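Local coordinates for protein AA9 family lytic polysaccharide monooxygenase B (Heterobasidion irregulare TC 32-1, PDB 5NNS) that oxidatively cleaves glycosidic bonds in crystalline and amorphous polysaccharides such as cellulose, using a single copper ion and yielding C1-oxidised products, at residues A[4-9]-A[28-32]; A[42-48]-A[191-197]. All blocks are in the same frame, centred on the assembly; numbering follows the deposited sequence.

Contact 1: residues A[4-9]-A[28-32]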
ATOM      1  N   VAL A   4      -8.596   2.299  -0.667  1.00 13.73           N
ATOM      2  CA  VAL A   4      -8.665   1.946  -2.079  1.00 13.25           C
ATOM      3  C   VAL A   4     -10.003   1.255  -2.357  1.00 13.10           C
ATOM      4  O   VAL A   4     -10.265   0.155  -1.845  1.00 12.56           O
ATOM      5  CB  VAL A   4      -7.498   1.031  -2.491  1.00 13.27           C
ATOM      6  CG1 VAL A   4      -7.620   0.631  -3.962  1.00 13.25           C
ATOM      7  CG2 VAL A   4      -6.161   1.720  -2.214  1.00 13.32           C
ATOM      8  N   LEU A   5     -10.836   1.917  -3.163  1.00 12.85           N
ATOM      9  CA  LEU A   5     -12.164   1.422  -3.522  1.00 12.90           C
ATOM     10  C   LEU A   5     -12.174   0.570  -4.790  1.00 13.20           C
ATOM     11  O   LEU A   5     -13.034  -0.294  -4.940  1.00 13.43           O
ATOM     12  CB  LEU A   5     -13.121   2.593  -3.712  1.00 12.88           C
ATOM     13  CG  LEU A   5     -13.269   3.571  -2.548  1.00 12.70           C
ATOM     14  CD1 LEU A   5     -14.247   4.655  -2.961  1.00 12.78           C
ATOM     15  CD2 LEU A   5     -13.722   2.870  -1.275  1.00 12.63           C
ATOM     16  N   ALA A   6     -11.237   0.822  -5.702  1.00 13.19           N
ATOM     17  CA  ALA A   6     -11.188   0.116  -6.978  1.00 13.15           C
ATOM     18  C   ALA A   6      -9.798   0.200  -7.600  1.00 13.39           C
ATOM     19  O   ALA A   6      -8.943   0.960  -7.136  1.00 13.24           O
ATOM     20  CB  ALA A   6     -12.224   0.692  -7.933  1.00 13.06           C
ATOM     21  N   TYR A   7      -9.589  -0.589  -8.654  1.00 13.53           N
ATOM     22  CA  TYR A   7      -8.332  -0.593  -9.400  1.00 13.80           C
ATOM     23  C   TYR A   7      -8.572  -0.523 -10.904  1.00 14.36           C
ATOM     24  O   TYR A   7      -9.643  -0.900 -11.394  1.00 14.29           O
ATOM     25  CB  TYR A   7      -7.526  -1.862  -9.103  1.00 13.42           C
ATOM     26  CG  TYR A   7      -7.185  -2.072  -7.648  1.00 13.25           C
ATOM     27  CD1 TYR A   7      -8.070  -2.725  -6.797  1.00 13.32           C
ATOM     28  CD2 TYR A   7      -5.969  -1.633  -7.122  1.00 13.13           C
ATOM     29  CE1 TYR A   7      -7.766  -2.925  -5.456  1.00 13.26           C
ATOM     30  CE2 TYR A   7      -5.654  -1.832  -5.785  1.00 13.08           C
ATOM     31  CZ  TYR A   7      -6.557  -2.474  -4.957  1.00 12.99           C
ATOM     32  OH  TYR A   7      -6.265  -2.679  -3.638  1.00 12.95           O
ATOM     33  N   SER A   8      -7.567  -0.010 -11.614  1.00 14.90           N
ATOM     34  CA  SER A   8      -7.400  -0.236 -13.049  1.00 15.31           C
ATOM     35  C   SER A   8      -6.005  -0.821 -13.211  1.00 15.81           C
ATOM     36  O   SER A   8      -5.014  -0.151 -12.916  1.00 15.92           O
ATOM     37  CB  SER A   8      -7.557   1.056 -13.854  1.00 15.30           C
ATOM     38  OG  SER A   8      -7.350   0.834 -15.242  1.00 15.20           O
ATOM     39  N   LEU A   9      -5.943  -2.080 -13.642  1.00 16.72           N
ATOM     40  CA  LEU A   9      -4.699  -2.837 -13.736  1.00 17.39           C
ATOM     41  C   LEU A   9      -4.526  -3.317 -15.178  1.00 18.05           C
ATOM     42  O   LEU A   9      -5.310  -4.143 -15.665  1.00 17.20           O
ATOM     43  CB  LEU A   9      -4.715  -4.031 -12.768  1.00 17.36           C
ATOM     44  CG  LEU A   9      -5.138  -3.751 -11.319  1.00 17.41           C
ATOM     45  CD1 LEU A   9      -5.354  -5.053 -10.569  1.00 17.42           C
ATOM     46  CD2 LEU A   9      -4.127  -2.878 -10.587  1.00 17.42           C
ATOM     47  N   THR A  28     -14.098  -9.795  -5.187  1.00 21.08           N
ATOM     48  CA  THR A  28     -13.114  -8.814  -5.622  1.00 21.04           C
ATOM     49  C   THR A  28     -11.705  -9.383  -5.610  1.00 20.60           C
ATOM     50  O   THR A  28     -11.430 -10.381  -4.939  1.00 20.63           O
ATOM     51  CB  THR A  28     -13.163  -7.535  -4.744  1.00 21.45           C
ATOM     52  OG1 THR A  28     -12.022  -6.708  -5.014  1.00 21.58           O
ATOM     53  CG2 THR A  28     -13.196  -7.875  -3.254  1.00 21.80           C
ATOM     54  N   ILE A  29     -10.816  -8.731  -6.355  1.00 20.12           N
ATOM     55  CA  ILE A  29      -9.382  -9.010  -6.251  1.00 19.64           C
ATOM     56  C   ILE A  29      -8.796  -8.536  -4.914  1.00 18.95           C
ATOM     57  O   ILE A  29      -7.723  -8.993  -4.507  1.00 19.07           O
ATOM     58  CB  ILE A  29      -8.566  -8.417  -7.425  1.00 19.92           C
ATOM     59  CG1 ILE A  29      -8.656  -6.879  -7.481  1.00 19.82           C
ATOM     60  CG2 ILE A  29      -9.011  -9.042  -8.740  1.00 19.76           C
ATOM     61  CD1 ILE A  29      -7.589  -6.260  -8.357  1.00 19.99           C
ATOM     62  N   GLN A  30      -9.504  -7.625  -4.249  1.00 18.20           N
ATOM     63  CA  GLN A  30      -9.029  -6.984  -3.034  1.00 17.94           C
ATOM     64  C   GLN A  30      -9.312  -7.816  -1.782  1.00 17.94           C
ATOM     65  O   GLN A  30     -10.354  -8.468  -1.688  1.00 18.47           O
ATOM     66  CB  GLN A  30      -9.689  -5.614  -2.892  1.00 17.51           C
ATOM     67  CG  GLN A  30      -8.864  -4.626  -2.100  1.00 17.28           C
ATOM     68  CD  GLN A  30      -9.531  -3.286  -1.955  1.00 16.97           C
ATOM     69  OE1 GLN A  30     -10.746  -3.206  -1.752  1.00 16.56           O
ATOM     70  NE2 GLN A  30      -8.740  -2.220  -2.038  1.00 16.40           N
ATOM     71  N   ARG A  31      -8.380  -7.778  -0.827  1.00 17.63           N
ATOM     72  CA  ARG A  31      -8.580  -8.382   0.489  1.00 17.26           C
ATOM     73  C   ARG A  31      -9.561  -7.547   1.305  1.00 17.11           C
ATOM     74  O   ARG A  31      -9.663  -6.327   1.117  1.00 16.80           O
ATOM     75  CB  ARG A  31      -7.253  -8.523   1.251  1.00 17.36           C
ATOM     76  CG  ARG A  31      -6.296  -9.566   0.688  1.00 17.14           C
ATOM     77  CD  ARG A  31      -6.955 -10.935   0.570  1.00 17.15           C
ATOM     78  NE  ARG A  31      -5.984 -12.031   0.519  1.00 17.00           N
ATOM     79  CZ  ARG A  31      -5.421 -12.621   1.578  1.00 16.76           C
ATOM     80  NH1 ARG A  31      -5.698 -12.239   2.825  1.00 16.71           N
ATOM     81  NH2 ARG A  31      -4.559 -13.611   1.385  1.00 16.92           N
ATOM     82  N   GLU A  32     -10.288  -8.218   2.198  1.00 16.46           N
ATOM     83  CA  GLU A  32     -11.344  -7.583   2.982  1.00 16.16           C
ATOM     84  C   GLU A  32     -10.763  -6.524   3.907  1.00 15.91           C
ATOM     85  O   GLU A  32      -9.820  -6.796   4.637  1.00 16.29           O
ATOM     86  CB  GLU A  32     -12.098  -8.629   3.808  1.00 16.40           C
ATOM     87  CG  GLU A  32     -13.053  -8.079   4.865  1.00 16.61           C
ATOM     88  CD  GLU A  32     -13.841  -9.168   5.578  1.00 16.97           C
ATOM     89  OE1 GLU A  32     -13.735 -10.351   5.188  1.00 17.50           O
ATOM     90  OE2 GLU A  32     -14.567  -8.847   6.540  1.00 16.94           O
TER
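A buried polar side chain needs its amide satisfied, and segment 4-9 receives the NH2 group of Gln30, beginning at Val4. The carbonyl O of Val4 accepts a hydrogen bond from Gln30 NE2 at 2.8 Å, while Val4 CB lies 3.5 Å from Gln30 NE2. Leu5 and Ala6 turn away; both face Tyr74 of strand 70-75 in a classic beta bulge. Tyr7 points back toward the loop, and its OH takes a second hydrogen bond from Gln30 NE2 at 3.0 Å, so that one amide nitrogen joins a main-chain and a side-chain oxygen of the strand. This belongs to the immunoglobulin-like beta sandwich of AA9 enzymes: strand 4-9 lies in the four-stranded sheet, and Tyr7 and Leu9 also reach Ala171 and Leu173 of strand 165-176 in the other sheet. Gln30 OE1 is engaged in turn by Phe17 N and Trp33 NE1. Further along, the contact becomes apolar. Ile29 CD1 approaches Tyr7 CD1 at 3.9 Å and, beyond Ser8, Leu9 CD1 at 3.4 Å. Around Ile29 the loop forms an ST turn, in which Gln30 N donates to Thr28 OG1 at 2.8 Å.

Contact 2: residues A[42-48]-A[191-197]; sequences PTDASIS and LPGAYSM
Two loops of the AA9 beta sandwich can pack without direct hydrogen bonds between them when prolines supply much of the surface and water the polar links. Pro42 and Pro192 bury the most area. CA atoms pair Pro42 with Ser196 (5.4 Å), Thr43 with Pro192 (4.9 Å) and Ser48 with Leu191 (5.1 Å). The ring of Pro192, after a cis peptide bond, lies against a type I turn, Asp44 to Ile47, with an Asx turn (Ser46 N to Asp44 OD1, 2.8 Å). Gly193 (phi/psi 134/-42) then turns the chain. Pro192 CB is 3.3 Å from Thr43 O and 4.0 Å from Ile47 CG2. Pro42 CB meets Tyr195 CB and Pro42 CG meets Met197 CG, both at 3.8 Å. Tyr195 (chi1 m) presents its ring edge to Ile47 (t, t), Tyr195 CD2 to Ile47 CD1 4.1 Å, while Tyr195 OH is hydrogen-bonded to Glu154 OE1. One water bridges Ala45 O and Leu191 O, 2.5 Å from each; another donates to Pro42 O (2.8 Å) and accepts from Gly193 N (2.7 Å).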
ATOM      1  N   PRO A  42       1.943   1.171  14.547  1.00 15.74           N
ATOM      2  CA  PRO A  42       2.767   0.705  13.422  1.00 15.45           C
ATOM      3  C   PRO A  42       3.120  -0.790  13.467  1.00 15.29           C
ATOM      4  O   PRO A  42       3.439  -1.354  12.426  1.00 15.43           O
ATOM      5  CB  PRO A  42       4.032   1.567  13.526  1.00 15.36           C
ATOM      6  CG  PRO A  42       4.102   1.970  14.951  1.00 15.53           C
ATOM      7  CD  PRO A  42       2.670   2.165  15.363  1.00 15.59           C
ATOM      8  N   THR A  43       3.050  -1.411  14.648  1.00 15.18           N
ATOM      9  CA  THR A  43       3.280  -2.856  14.811  1.00 15.17           C
ATOM     10  C   THR A  43       2.000  -3.708  14.853  1.00 15.18           C
ATOM     11  O   THR A  43       2.071  -4.882  15.203  1.00 15.05           O
ATOM     12  CB  THR A  43       4.085  -3.145  16.100  1.00 15.20           C
ATOM     13  OG1 THR A  43       3.299  -2.802  17.249  1.00 15.25           O
ATOM     14  CG2 THR A  43       5.374  -2.355  16.126  1.00 15.26           C
ATOM     15  N   ASP A  44       0.845  -3.135  14.500  1.00 15.25           N
ATOM     16  CA  ASP A  44      -0.431  -3.876  14.488  1.00 15.37           C
ATOM     17  C   ASP A  44      -0.302  -5.157  13.649  1.00 15.28           C
ATOM     18  O   ASP A  44       0.288  -5.140  12.564  1.00 15.03           O
ATOM     19  CB  ASP A  44      -1.555  -2.987  13.935  1.00 15.64           C
ATOM     20  CG  ASP A  44      -2.949  -3.574  14.138  1.00 15.85           C
ATOM     21  OD1 ASP A  44      -3.268  -4.613  13.538  1.00 16.36           O
ATOM     22  OD2 ASP A  44      -3.751  -2.965  14.871  1.00 16.28           O
ATOM     23  N   ALA A  45      -0.848  -6.260  14.161  1.00 15.37           N
ATOM     24  CA  ALA A  45      -0.773  -7.566  13.475  1.00 15.52           C
ATOM     25  C   ALA A  45      -1.406  -7.561  12.067  1.00 15.54           C
ATOM     26  O   ALA A  45      -0.949  -8.283  11.180  1.00 15.52           O
ATOM     27  CB  ALA A  45      -1.408  -8.652  14.335  1.00 15.43           C
ATOM     28  N   SER A  46      -2.436  -6.734  11.875  1.00 15.57           N
ATOM     29  CA  SER A  46      -3.169  -6.633  10.606  1.00 15.70           C
ATOM     30  C   SER A  46      -2.734  -5.463   9.698  1.00 15.48           C
ATOM     31  O   SER A  46      -3.460  -5.093   8.772  1.00 15.45           O
ATOM     32  CB  SER A  46      -4.664  -6.511  10.911  1.00 15.79           C
ATOM     33  OG  SER A  46      -5.116  -7.640  11.642  1.00 16.28           O
ATOM     34  N   ILE A  47      -1.558  -4.887   9.945  1.00 15.27           N
ATOM     35  CA  ILE A  47      -1.107  -3.729   9.163  1.00 15.10           C
ATOM     36  C   ILE A  47      -0.769  -4.074   7.701  1.00 14.78           C
ATOM     37  O   ILE A  47      -0.763  -3.178   6.852  1.00 14.23           O
ATOM     38  CB  ILE A  47       0.058  -2.969   9.856  1.00 15.17           C
ATOM     39  CG1 ILE A  47       0.181  -1.537   9.289  1.00 15.18           C
ATOM     40  CG2 ILE A  47       1.368  -3.754   9.757  1.00 15.15           C
ATOM     41  CD1 ILE A  47       1.060  -0.608  10.094  1.00 15.37           C
ATOM     42  N   SER A  48      -0.521  -5.357   7.402  1.00 14.64           N
ATOM     43  CA  SER A  48      -0.235  -5.788   6.031  1.00 14.81           C
ATOM     44  C   SER A  48      -1.399  -5.524   5.077  1.00 14.95           C
ATOM     45  O   SER A  48      -1.210  -4.876   4.049  1.00 14.50           O
ATOM     46  CB  SER A  48       0.164  -7.267   5.966  1.00 14.83           C
ATOM     47  OG  SER A  48      -0.835  -8.102   6.521  1.00 15.27           O
ATOM     48  N   LEU A 191       5.433  -7.199   7.684  1.00 16.10           N
ATOM     49  CA  LEU A 191       4.379  -6.271   8.088  1.00 15.78           C
ATOM     50  C   LEU A 191       3.377  -6.981   9.003  1.00 15.66           C
ATOM     51  O   LEU A 191       2.593  -7.793   8.506  1.00 15.75           O
ATOM     52  CB  LEU A 191       3.664  -5.718   6.849  1.00 15.76           C
ATOM     53  CG  LEU A 191       4.511  -4.758   6.000  1.00 15.85           C
ATOM     54  CD1 LEU A 191       3.831  -4.497   4.666  1.00 15.78           C
ATOM     55  CD2 LEU A 191       4.780  -3.448   6.743  1.00 15.69           C
ATOM     56  N   PRO A 192       3.385  -6.717  10.319  1.00 15.35           N
ATOM     57  CA  PRO A 192       4.297  -5.780  10.998  1.00 15.30           C
ATOM     58  C   PRO A 192       5.752  -6.259  11.070  1.00 15.01           C
ATOM     59  O   PRO A 192       6.048  -7.426  10.787  1.00 14.92           O
ATOM     60  CB  PRO A 192       3.714  -5.708  12.414  1.00 15.53           C
ATOM     61  CG  PRO A 192       3.125  -7.070  12.623  1.00 15.65           C
ATOM     62  CD  PRO A 192       2.544  -7.453  11.283  1.00 15.46           C
ATOM     63  N   GLY A 193       6.633  -5.347  11.473  1.00 14.64           N
ATOM     64  CA  GLY A 193       8.074  -5.593  11.555  1.00 14.47           C
ATOM     65  C   GLY A 193       8.863  -4.454  10.942  1.00 14.47           C
ATOM     66  O   GLY A 193       9.876  -4.030  11.495  1.00 14.43           O
ATOM     67  N   ALA A 194       8.387  -3.960   9.799  1.00 14.48           N
ATOM     68  CA  ALA A 194       9.059  -2.890   9.045  1.00 14.53           C
ATOM     69  C   ALA A 194       9.052  -1.543   9.751  1.00 14.41           C
ATOM     70  O   ALA A 194      10.002  -0.773   9.609  1.00 14.28           O
ATOM     71  CB  ALA A 194       8.414  -2.734   7.673  1.00 14.51           C
ATOM     72  N   TYR A 195       7.963  -1.261  10.475  1.00 14.45           N
ATOM     73  CA  TYR A 195       7.722   0.048  11.079  1.00 14.42           C
ATOM     74  C   TYR A 195       7.776  -0.032  12.596  1.00 14.52           C
ATOM     75  O   TYR A 195       7.494  -1.076  13.177  1.00 14.91           O
ATOM     76  CB  TYR A 195       6.335   0.578  10.680  1.00 14.28           C
ATOM     77  CG  TYR A 195       6.057   0.684   9.184  1.00 14.03           C
ATOM     78  CD1 TYR A 195       7.025   1.144   8.287  1.00 13.81           C
ATOM     79  CD2 TYR A 195       4.795   0.361   8.670  1.00 13.93           C
ATOM     80  CE1 TYR A 195       6.747   1.246   6.926  1.00 13.62           C
ATOM     81  CE2 TYR A 195       4.514   0.466   7.312  1.00 13.62           C
ATOM     82  CZ  TYR A 195       5.489   0.909   6.444  1.00 13.44           C
ATOM     83  OH  TYR A 195       5.210   1.006   5.094  1.00 13.29           O
ATOM     84  N   SER A 196       8.129   1.081  13.230  1.00 14.44           N
ATOM     85  CA  SER A 196       7.977   1.233  14.678  1.00 14.35           C
ATOM     86  C   SER A 196       7.927   2.702  15.065  1.00 14.23           C
ATOM     87  O   SER A 196       8.257   3.580  14.266  1.00 13.57           O
ATOM     88  CB  SER A 196       9.108   0.532  15.440  1.00 14.47           C
ATOM     89  OG  SER A 196      10.310   1.280  15.419  1.00 14.54           O
ATOM     90  N   MET A 197       7.550   2.948  16.318  1.00 14.39           N
ATOM     91  CA  MET A 197       7.500   4.306  16.867  1.00 14.55           C
ATOM     92  C   MET A 197       8.866   4.966  17.111  1.00 14.43           C
ATOM     93  O   MET A 197       8.904   6.111  17.550  1.00 15.10           O
ATOM     94  CB  MET A 197       6.654   4.328  18.148  1.00 14.72           C
ATOM     95  CG  MET A 197       5.169   4.041  17.919  1.00 14.96           C
ATOM     96  SD  MET A 197       4.307   5.266  16.905  1.00 15.14           S
ATOM     97  CE  MET A 197       4.113   6.605  18.086  1.00 15.10           C
TER
HETATM   98  O   HOH W   1       5.836  -2.752  11.810  1.00  9.47           O
HETATM   99  O   HOH W   2       0.091  -7.835   8.963  1.00  7.21           O

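In the fold
Followed from the N terminus, the chain illustrates how a sandwich with long loops is held together by contacts of very different span. Contact 1 closes first: after strands 4-9 and 12-15, the chain returns within 18 intervening residues to lay 28-32 against the first strand. The same long loop, which ends at strand 63-66, then supplies 42-48, and contact 2 closes only after 142 more residues, when the segment following strand 165-176 comes back to it. The two are therefore in series, neither nested nor crossed. Their centres are 22 Å apart, on opposite sides of the chain's centre, and one loop is tied at 28-32 to the four-stranded sheet and at 42-48 to the C-terminal loop region.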